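Local structure of periplasmic molybdate-binding protein (Azotobacter vinelandii, 1ATG) at residues Thr6-Leu11 against Ala143-Gln148. The protein binds molybdate or tungstate in the periplasm, probably delivering the oxyanion to an ABC transporter for uptake. Sequence-based numbering, arbitrary orientation.
With WO4 (tungstate(VI)ion), chain B; SO4 (sulfate ion), chain D.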
ATOM      1  N   THR A   6       8.757   2.979  -3.622  1.00  7.32           N
ATOM      2  CA  THR A   6       7.643   2.181  -3.136  1.00  6.70           C
ATOM      3  C   THR A   6       6.308   2.898  -3.226  1.00  6.06           C
ATOM      4  O   THR A   6       6.197   4.100  -3.006  1.00  7.02           O
ATOM      5  CB  THR A   6       7.886   1.733  -1.686  1.00  7.45           C
ATOM      6  OG1 THR A   6       6.819   0.862  -1.263  1.00  6.86           O
ATOM      7  CG2 THR A   6       7.942   2.883  -0.687  1.00  8.01           C
ATOM      8  N   ALA A   7       5.281   2.110  -3.486  1.00  5.52           N
ATOM      9  CA  ALA A   7       3.891   2.533  -3.298  1.00  5.30           C
ATOM     10  C   ALA A   7       3.808   3.024  -1.859  1.00  4.72           C
ATOM     11  O   ALA A   7       4.383   2.426  -0.933  1.00  5.32           O
ATOM     12  CB  ALA A   7       2.979   1.349  -3.535  1.00  5.48           C
ATOM     13  N   THR A   8       3.016   4.079  -1.630  1.00  5.40           N
ATOM     14  CA  THR A   8       2.972   4.704  -0.331  1.00  5.04           C
ATOM     15  C   THR A   8       2.513   3.791   0.793  1.00  4.11           C
ATOM     16  O   THR A   8       2.999   4.005   1.910  1.00  4.64           O
ATOM     17  CB  THR A   8       2.107   5.979  -0.262  1.00  4.82           C
ATOM     18  OG1 THR A   8       0.721   5.676  -0.395  1.00  4.71           O
ATOM     19  CG2 THR A   8       2.517   6.996  -1.311  1.00  6.66           C
ATOM     20  N   ASN A   9       1.657   2.815   0.570  1.00  4.30           N
ATOM     21  CA  ASN A   9       1.242   1.966   1.683  1.00  4.74           C
ATOM     22  C   ASN A   9       2.413   1.339   2.430  1.00  4.17           C
ATOM     23  O   ASN A   9       2.300   1.076   3.629  1.00  4.71           O
ATOM     24  CB  ASN A   9       0.339   0.827   1.200  1.00  4.79           C
ATOM     25  CG  ASN A   9       1.078  -0.328   0.565  1.00  4.18           C
ATOM     26  OD1 ASN A   9       1.435  -1.346   1.191  1.00  4.25           O
ATOM     27  ND2 ASN A   9       1.354  -0.172  -0.738  1.00  5.04           N
ATOM     28  N   PHE A  10       3.470   0.999   1.685  1.00  4.45           N
ATOM     29  CA  PHE A  10       4.573   0.200   2.181  1.00  5.36           C
ATOM     30  C   PHE A  10       5.735   1.019   2.686  1.00  4.64           C
ATOM     31  O   PHE A  10       6.759   0.457   3.113  1.00  5.88           O
ATOM     32  CB  PHE A  10       5.027  -0.728   1.037  1.00  4.93           C
ATOM     33  CG  PHE A  10       5.851  -1.932   1.419  1.00  4.78           C
ATOM     34  CD1 PHE A  10       5.363  -2.896   2.276  1.00  4.83           C
ATOM     35  CD2 PHE A  10       7.123  -2.092   0.879  1.00  5.59           C
ATOM     36  CE1 PHE A  10       6.132  -4.014   2.586  1.00  6.10           C
ATOM     37  CE2 PHE A  10       7.899  -3.203   1.204  1.00  6.59           C
ATOM     38  CZ  PHE A  10       7.390  -4.146   2.066  1.00  6.56           C
ATOM     39  N   LEU A  11       5.602   2.348   2.698  1.00  5.62           N
ATOM     40  CA  LEU A  11       6.722   3.189   3.101  1.00  5.47           C
ATOM     41  C   LEU A  11       7.264   2.887   4.484  1.00  6.38           C
ATOM     42  O   LEU A  11       8.474   2.669   4.655  1.00  6.32           O
ATOM     43  CB  LEU A  11       6.316   4.667   3.027  1.00  6.26           C
ATOM     44  CG  LEU A  11       7.384   5.679   3.465  1.00  7.79           C
ATOM     45  CD1 LEU A  11       8.659   5.564   2.639  1.00  9.78           C
ATOM     46  CD2 LEU A  11       6.814   7.090   3.340  1.00  9.54           C
ATOM     47  N   ALA A 143      -8.022  11.214  -2.319  1.00  6.38           N
ATOM     48  CA  ALA A 143      -6.650  11.414  -1.897  1.00  6.57           C
ATOM     49  C   ALA A 143      -5.728  10.957  -3.028  1.00  6.29           C
ATOM     50  O   ALA A 143      -6.130  10.085  -3.801  1.00  7.32           O
ATOM     51  CB  ALA A 143      -6.369  10.660  -0.611  1.00  7.35           C
ATOM     52  N   ASN A 144      -4.520  11.504  -3.106  1.00  6.53           N
ATOM     53  CA  ASN A 144      -3.662  11.138  -4.232  1.00  7.38           C
ATOM     54  C   ASN A 144      -2.810   9.908  -3.979  1.00  7.85           C
ATOM     55  O   ASN A 144      -2.091   9.496  -4.878  1.00  8.60           O
ATOM     56  CB  ASN A 144      -2.817  12.325  -4.705  1.00 11.81           C
ATOM     57  CG  ASN A 144      -1.782  12.748  -3.694  1.00 14.17           C
ATOM     58  OD1 ASN A 144      -1.542  12.107  -2.670  1.00 16.26           O
ATOM     59  ND2 ASN A 144      -1.132  13.878  -4.005  1.00 18.62           N
ATOM     60  N   SER A 145      -2.958   9.295  -2.808  1.00  5.54           N
ATOM     61  CA  SER A 145      -2.223   8.092  -2.439  1.00  4.95           C
ATOM     62  C   SER A 145      -2.857   7.579  -1.146  1.00  4.67           C
ATOM     63  O   SER A 145      -3.544   8.348  -0.462  1.00  4.44           O
ATOM     64  CB  SER A 145      -0.748   8.388  -2.200  1.00  5.56           C
ATOM     65  OG  SER A 145      -0.573   9.070  -0.981  1.00  7.00           O
ATOM     66  N   VAL A 146      -2.556   6.318  -0.788  1.00  4.28           N
ATOM     67  CA  VAL A 146      -3.058   5.862   0.517  1.00  4.39           C
ATOM     68  C   VAL A 146      -2.276   6.508   1.643  1.00  3.90           C
ATOM     69  O   VAL A 146      -2.786   6.655   2.763  1.00  4.41           O
ATOM     70  CB  VAL A 146      -3.152   4.340   0.610  1.00  4.35           C
ATOM     71  CG1 VAL A 146      -1.813   3.670   0.829  1.00  4.28           C
ATOM     72  CG2 VAL A 146      -4.118   3.928   1.723  1.00  4.35           C
ATOM     73  N   GLY A 147      -1.047   6.951   1.399  1.00  4.82           N
ATOM     74  CA  GLY A 147      -0.312   7.768   2.361  1.00  5.36           C
ATOM     75  C   GLY A 147      -1.121   9.027   2.700  1.00  5.44           C
ATOM     76  O   GLY A 147      -1.304   9.378   3.870  1.00  5.39           O
ATOM     77  N   GLN A 148      -1.649   9.701   1.684  1.00  4.75           N
ATOM     78  CA  GLN A 148      -2.466  10.889   1.931  1.00  5.65           C
ATOM     79  C   GLN A 148      -3.802  10.531   2.560  1.00  5.31           C
ATOM     80  O   GLN A 148      -4.240  11.233   3.482  1.00  5.78           O
ATOM     81  CB  GLN A 148      -2.645  11.695   0.647  1.00  6.36           C
ATOM     82  CG  GLN A 148      -3.507  12.939   0.847  1.00 11.18           C
ATOM     83  CD  GLN A 148      -3.493  13.834  -0.374  1.00 11.62           C
ATOM     84  OE1 GLN A 148      -4.217  13.650  -1.350  1.00 12.93           O
ATOM     85  NE2 GLN A 148      -2.631  14.856  -0.332  1.00 17.83           N
TER
HETATM   86  W   WO4 B 250      -0.832   3.027  -2.907  1.00  5.39           W
HETATM   87  O1  WO4 B 250      -0.861   4.735  -2.419  1.00  5.04           O
HETATM   88  O2  WO4 B 250       0.107   2.081  -1.804  1.00  3.47           O
HETATM   89  O3  WO4 B 250      -2.463   2.349  -2.941  1.00  6.63           O
HETATM   90  O4  WO4 B 250      -0.139   2.839  -4.526  1.00  4.45           O
HETATM   91  S   SO4 D 451      -0.783  14.831   3.162  0.50 14.83           S
HETATM   92  O1  SO4 D 451       0.211  15.439   4.115  0.50 17.89           O
HETATM   93  O2  SO4 D 451      -2.089  14.691   3.880  0.50 17.35           O
HETATM   94  O3  SO4 D 451      -0.291  13.487   2.718  0.50 17.08           O
HETATM   95  O4  SO4 D 451      -0.954  15.721   1.973  0.50 16.76           O
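Thr8 carries the contact through OG1, which accepts from Gly147 N at 2.8 Å (N-H...O 147°) and donates to tungstate O1 at 2.7 Å. The hydroxyl thus ties the anion to the first turn of helix 146-154. The chi1 of Thr8 (69°) places OG1 between its backbone N and carbonyl carbon, where it meets both partners, while CG2 rests on Ser145 CB and OG. Val146 N points almost straight at the same tungstate oxygen (174°), and Val146 CG1 lies 3.6 Å from Asn9 CB. Asn9 grips tungstate O2 twice, with its backbone N at 2.9 Å and ND2 at 2.8 Å; its OD1 is engaged by Tyr227 and Gln192. Ser145, which also lines the pocket, is the helix N-cap, OG accepting from Gln148 N. Gln148 OE1 accepts from Asn144 N (2.8 Å), the donor lying above the side-chain carbonyl plane, while NE2 donates to a sulfate ion, probably from the crystallisation liquor. An alanine in place of this glutamine would probably leave Asn144 N without this acceptor and the sulfate without one of its donors. Ser36 and Tyr117 N add further bonds to tungstate, completing the interdomain oxyanion site of a periplasmic binding protein, where backbone amides at helix N-termini and neutral side chains hold the anion.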